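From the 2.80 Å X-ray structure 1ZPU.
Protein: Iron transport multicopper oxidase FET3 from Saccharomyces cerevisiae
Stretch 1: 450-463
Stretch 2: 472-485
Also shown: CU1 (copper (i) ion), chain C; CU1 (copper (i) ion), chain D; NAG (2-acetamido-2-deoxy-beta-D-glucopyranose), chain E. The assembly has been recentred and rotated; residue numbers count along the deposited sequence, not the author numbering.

Stretch 1 (450-463) RFKADNPGVWFFHC
Stretch 2 (472-485) GLGLVLVEDPFGIQ

Stretch 1 ends a strand at Lys452, turns through Ala453–Pro456 and re-enters extended conformation up to Cys463. In stretch 2, Gly472, with positive phi (87/28) in a Schellman motif, leads through Leu473 into strand 474–479; Asp480 (2/91) occupies the N-cap position of the helix beginning at Pro481. The strand that ends at Cys463 runs antiparallel to strand 474–479, their axes 4.6 Å apart at closest approach and 160° between directions. Trp459 and Leu477 form a hydrogen-bonded pair (Trp459 N to Leu477 O 2.7 Å, Leu477 N to Trp459 O 2.8 Å), as do Phe461 and Leu475 (Phe461 N to Leu475 O and Leu475 N to Phe461 O, both 2.8 Å). Between them, Phe460 faces Val476 as a non-hydrogen-bonded pair, as do Val458 with Val478 and His462 with Gly474. Cys463 N extends the ladder to Leu473 O (3.2 Å).

Side chains alternate between faces, and the buried apolar groups meet carbon to carbon. On one, Val458 (t) packs CG1 against Val476 CG1 (3.7 Å). Phe460 (chi1 -146°) brings CE1 to 4.0 Å from Gly474 CA, where a CB would clash with that ring. On the other, Phe461 (t) sets CB 3.6 Å from Leu475 CD1 (p, p), and Leu477 (m, t) directs CD1 to Phe451 CZ (3.9 Å; Phe451 p).

Glu479 (chi1 -145°, chi2 149°) also lies on this second face and ties the turn to the sheet: its carboxylate OE2 accepts a hydrogen bond from the backbone amide Asn455 N (2.7 Å), while Glu479 OE1 approaches the edge of the Trp459 ring, 3.1 Å from Trp459 CD1. Trp459 (m, chi2 120°) donates from NE1 to Asn455 O (3.0 Å), bracing the same turn. Beside it, Pro456 CB contacts Ile484 CG1 (3.9 Å; Ile484 m, t), bringing the helix against the turn.

At the strand end, His462 (p) and Cys463 (t) serve separate coppers, through His462 NE2 and Cys463 SG, each 2.2 Å from its CU.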

# COMPACT_ATOMS: atom_id res chain seq x y z
N ARG A 450 10.81 1.86 13.44
CA ARG A 450 11.08 0.77 14.37
C ARG A 450 9.82 -0.01 14.69
O ARG A 450 8.73 0.56 14.78
CB ARG A 450 11.69 1.30 15.66
CG ARG A 450 13.15 1.64 15.54
CD ARG A 450 13.72 1.91 16.90
NE ARG A 450 14.81 2.88 16.79
CZ ARG A 450 15.37 3.50 17.81
NH1 ARG A 450 14.96 3.26 19.05
NH2 ARG A 450 16.34 4.36 17.59
N PHE A 451 9.99 -1.32 14.85
CA PHE A 451 8.90 -2.22 15.24
C PHE A 451 9.46 -3.46 15.92
O PHE A 451 10.62 -3.80 15.73
CB PHE A 451 8.03 -2.60 14.03
CG PHE A 451 8.73 -3.49 13.02
CD1 PHE A 451 8.51 -4.86 13.02
CD2 PHE A 451 9.58 -2.95 12.07
CE1 PHE A 451 9.14 -5.67 12.09
CE2 PHE A 451 10.20 -3.76 11.13
CZ PHE A 451 9.99 -5.12 11.15
N LYS A 452 8.62 -4.13 16.70
CA LYS A 452 8.99 -5.37 17.38
C LYS A 452 8.63 -6.57 16.51
O LYS A 452 7.54 -6.65 15.98
CB LYS A 452 8.24 -5.46 18.72
CG LYS A 452 8.83 -6.47 19.69
CD LYS A 452 7.90 -6.68 20.86
CE LYS A 452 8.54 -7.55 21.91
NZ LYS A 452 7.62 -7.69 23.06
N ALA A 453 9.55 -7.51 16.37
CA ALA A 453 9.25 -8.74 15.65
C ALA A 453 8.45 -9.69 16.54
O ALA A 453 8.98 -10.64 17.11
CB ALA A 453 10.52 -9.40 15.14
N ASP A 454 7.16 -9.40 16.66
CA ASP A 454 6.27 -10.18 17.51
C ASP A 454 5.17 -10.82 16.68
O ASP A 454 4.14 -11.23 17.21
CB ASP A 454 5.69 -9.30 18.62
CG ASP A 454 4.91 -8.08 18.09
OD1 ASP A 454 4.24 -7.43 18.91
OD2 ASP A 454 4.97 -7.77 16.88
N ASN A 455 5.39 -10.90 15.38
CA ASN A 455 4.38 -11.42 14.48
C ASN A 455 4.98 -12.37 13.45
O ASN A 455 5.18 -12.00 12.30
CB ASN A 455 3.64 -10.28 13.78
CG ASN A 455 2.39 -10.74 13.06
OD1 ASN A 455 1.99 -11.90 13.17
ND2 ASN A 455 1.76 -9.84 12.33
N PRO A 456 5.29 -13.62 13.88
CA PRO A 456 5.88 -14.60 12.97
C PRO A 456 5.20 -14.58 11.61
O PRO A 456 3.97 -14.67 11.53
CB PRO A 456 5.67 -15.93 13.70
CG PRO A 456 5.70 -15.56 15.15
CD PRO A 456 5.11 -14.17 15.24
N GLY A 457 5.99 -14.43 10.55
CA GLY A 457 5.45 -14.39 9.19
C GLY A 457 6.48 -13.99 8.15
O GLY A 457 7.66 -13.84 8.46
N VAL A 458 6.02 -13.84 6.92
CA VAL A 458 6.88 -13.44 5.81
C VAL A 458 6.28 -12.15 5.32
O VAL A 458 5.16 -12.16 4.84
CB VAL A 458 6.91 -14.51 4.69
CG1 VAL A 458 7.72 -14.04 3.53
CG2 VAL A 458 7.48 -15.82 5.21
N TRP A 459 7.02 -11.06 5.45
CA TRP A 459 6.47 -9.73 5.22
C TRP A 459 7.21 -8.90 4.17
O TRP A 459 8.43 -8.73 4.26
CB TRP A 459 6.40 -8.94 6.53
CG TRP A 459 5.78 -9.66 7.69
CD1 TRP A 459 6.38 -9.95 8.88
CD2 TRP A 459 4.44 -10.17 7.79
NE1 TRP A 459 5.51 -10.60 9.71
CE2 TRP A 459 4.31 -10.75 9.07
CE3 TRP A 459 3.35 -10.21 6.93
CZ2 TRP A 459 3.13 -11.35 9.50
CZ3 TRP A 459 2.17 -10.80 7.36
CH2 TRP A 459 2.07 -11.36 8.63
N PHE A 460 6.47 -8.37 3.20
CA PHE A 460 7.01 -7.57 2.12
C PHE A 460 7.22 -6.14 2.60
O PHE A 460 6.34 -5.55 3.22
CB PHE A 460 6.05 -7.60 0.91
CG PHE A 460 6.72 -7.55 -0.44
CD1 PHE A 460 8.11 -7.57 -0.57
CD2 PHE A 460 5.95 -7.53 -1.60
CE1 PHE A 460 8.72 -7.53 -1.84
CE2 PHE A 460 6.56 -7.50 -2.88
CZ PHE A 460 7.93 -7.50 -3.00
N PHE A 461 8.41 -5.60 2.34
CA PHE A 461 8.65 -4.17 2.56
C PHE A 461 9.01 -3.52 1.23
O PHE A 461 10.07 -3.80 0.67
CB PHE A 461 9.75 -3.93 3.58
CG PHE A 461 10.04 -2.48 3.81
CD1 PHE A 461 9.20 -1.71 4.59
CD2 PHE A 461 11.15 -1.89 3.21
CE1 PHE A 461 9.46 -0.36 4.79
CE2 PHE A 461 11.42 -0.53 3.40
CZ PHE A 461 10.57 0.23 4.20
N HIS A 462 8.13 -2.64 0.74
CA HIS A 462 8.29 -2.09 -0.60
C HIS A 462 7.64 -0.74 -0.77
O HIS A 462 6.82 -0.31 0.05
CB HIS A 462 7.66 -3.03 -1.62
CG HIS A 462 6.18 -3.16 -1.49
ND1 HIS A 462 5.30 -2.35 -2.17
CD2 HIS A 462 5.42 -3.99 -0.75
CE1 HIS A 462 4.06 -2.67 -1.85
NE2 HIS A 462 4.11 -3.67 -0.98
N CYS A 463 7.99 -0.10 -1.88
CA CYS A 463 7.29 1.09 -2.33
C CYS A 463 5.93 0.70 -2.91
O CYS A 463 5.81 -0.25 -3.69
CB CYS A 463 8.12 1.81 -3.37
SG CYS A 463 7.39 3.34 -3.91
N GLY A 472 11.02 -3.44 -9.12
CA GLY A 472 11.65 -4.25 -8.07
C GLY A 472 12.06 -3.59 -6.76
O GLY A 472 12.98 -4.07 -6.10
N LEU A 473 11.37 -2.51 -6.35
CA LEU A 473 11.71 -1.79 -5.12
C LEU A 473 11.07 -2.48 -3.94
O LEU A 473 10.11 -1.98 -3.37
CB LEU A 473 11.20 -0.35 -5.16
CG LEU A 473 12.17 0.77 -4.75
CD1 LEU A 473 11.43 2.06 -4.41
CD2 LEU A 473 13.14 0.39 -3.64
N GLY A 474 11.61 -3.64 -3.56
CA GLY A 474 11.07 -4.40 -2.44
C GLY A 474 12.05 -5.35 -1.81
O GLY A 474 13.02 -5.77 -2.45
N LEU A 475 11.81 -5.68 -0.55
CA LEU A 475 12.63 -6.64 0.18
C LEU A 475 11.75 -7.49 1.10
O LEU A 475 10.63 -7.10 1.42
CB LEU A 475 13.73 -5.96 0.98
CG LEU A 475 13.41 -4.90 2.03
CD1 LEU A 475 12.92 -5.55 3.29
CD2 LEU A 475 14.69 -4.17 2.31
N VAL A 476 12.26 -8.65 1.50
CA VAL A 476 11.46 -9.63 2.22
C VAL A 476 11.95 -9.85 3.65
O VAL A 476 13.13 -10.12 3.88
CB VAL A 476 11.42 -10.97 1.46
CG1 VAL A 476 10.58 -12.00 2.22
CG2 VAL A 476 10.89 -10.78 0.06
N LEU A 477 11.03 -9.72 4.60
CA LEU A 477 11.33 -9.96 6.01
C LEU A 477 10.75 -11.30 6.48
O LEU A 477 9.55 -11.51 6.38
CB LEU A 477 10.76 -8.83 6.87
CG LEU A 477 11.32 -7.43 6.63
CD1 LEU A 477 10.70 -6.47 7.60
CD2 LEU A 477 12.84 -7.38 6.76
N VAL A 478 11.59 -12.18 6.98
CA VAL A 478 11.13 -13.44 7.54
C VAL A 478 11.25 -13.35 9.05
O VAL A 478 12.36 -13.36 9.61
CB VAL A 478 11.94 -14.64 6.98
CG1 VAL A 478 11.47 -15.94 7.60
CG2 VAL A 478 11.80 -14.71 5.48
N GLU A 479 10.10 -13.23 9.72
CA GLU A 479 10.03 -13.09 11.16
C GLU A 479 10.02 -14.46 11.84
O GLU A 479 9.18 -15.30 11.52
CB GLU A 479 8.76 -12.35 11.50
CG GLU A 479 8.86 -11.43 12.68
CD GLU A 479 7.92 -10.24 12.53
OE1 GLU A 479 7.99 -9.57 11.48
OE2 GLU A 479 7.12 -9.98 13.46
N ASP A 480 10.91 -14.66 12.82
CA ASP A 480 11.27 -15.99 13.34
C ASP A 480 10.59 -17.17 12.64
O ASP A 480 9.50 -17.59 13.03
CB ASP A 480 11.17 -16.09 14.88
CG ASP A 480 9.75 -16.01 15.38
OD1 ASP A 480 8.90 -15.39 14.70
OD2 ASP A 480 9.47 -16.57 16.47
N PRO A 481 11.24 -17.70 11.59
CA PRO A 481 10.74 -18.83 10.83
C PRO A 481 10.40 -20.02 11.72
O PRO A 481 9.54 -20.82 11.36
CB PRO A 481 11.91 -19.19 9.90
CG PRO A 481 13.10 -18.47 10.47
CD PRO A 481 12.54 -17.23 11.07
N PHE A 482 11.07 -20.15 12.87
CA PHE A 482 10.75 -21.24 13.79
C PHE A 482 9.39 -21.01 14.46
O PHE A 482 8.64 -21.96 14.67
CB PHE A 482 11.85 -21.45 14.84
CG PHE A 482 13.17 -21.87 14.25
CD1 PHE A 482 14.36 -21.28 14.68
CD2 PHE A 482 13.24 -22.86 13.27
CE1 PHE A 482 15.59 -21.66 14.14
CE2 PHE A 482 14.46 -23.24 12.72
CZ PHE A 482 15.63 -22.64 13.16
N GLY A 483 9.08 -19.76 14.77
CA GLY A 483 7.74 -19.39 15.26
C GLY A 483 6.66 -19.73 14.25
O GLY A 483 5.58 -20.19 14.63
N ILE A 484 6.96 -19.51 12.97
CA ILE A 484 6.05 -19.85 11.87
C ILE A 484 5.81 -21.36 11.84
O ILE A 484 4.66 -21.79 11.79
CB ILE A 484 6.59 -19.36 10.49
CG1 ILE A 484 6.58 -17.84 10.41
CG2 ILE A 484 5.76 -19.93 9.35
CD1 ILE A 484 7.53 -17.32 9.37
N GLN A 485 6.88 -22.14 11.89
CA GLN A 485 6.77 -23.60 11.81
C GLN A 485 6.01 -24.18 12.99
O GLN A 485 5.25 -25.13 12.83
CB GLN A 485 8.16 -24.25 11.76
CG GLN A 485 8.90 -24.12 10.45
CD GLN A 485 10.37 -24.52 10.58
OE1 GLN A 485 10.94 -24.51 11.67
NE2 GLN A 485 10.99 -24.87 9.46
CU CU1 C . 2.60 -5.24 -0.63
CU CU1 D . 8.66 4.57 -5.21
C1 NAG E . 0.50 -11.61 17.30
C2 NAG E . 0.66 -10.16 17.76
C3 NAG E . 1.36 -10.06 19.11
C4 NAG E . 0.70 -10.99 20.14
C5 NAG E . 0.52 -12.39 19.53
C6 NAG E . -0.21 -13.34 20.47
C7 NAG E . 0.70 -8.36 16.11
C8 NAG E . 1.46 -7.72 14.99
N2 NAG E . 1.34 -9.34 16.77
O3 NAG E . 1.27 -8.72 19.55
O4 NAG E . 1.42 -11.01 21.37
O5 NAG E . -0.20 -12.31 18.30
O6 NAG E . -1.51 -12.83 20.72
O7 NAG E . -0.45 -7.98 16.38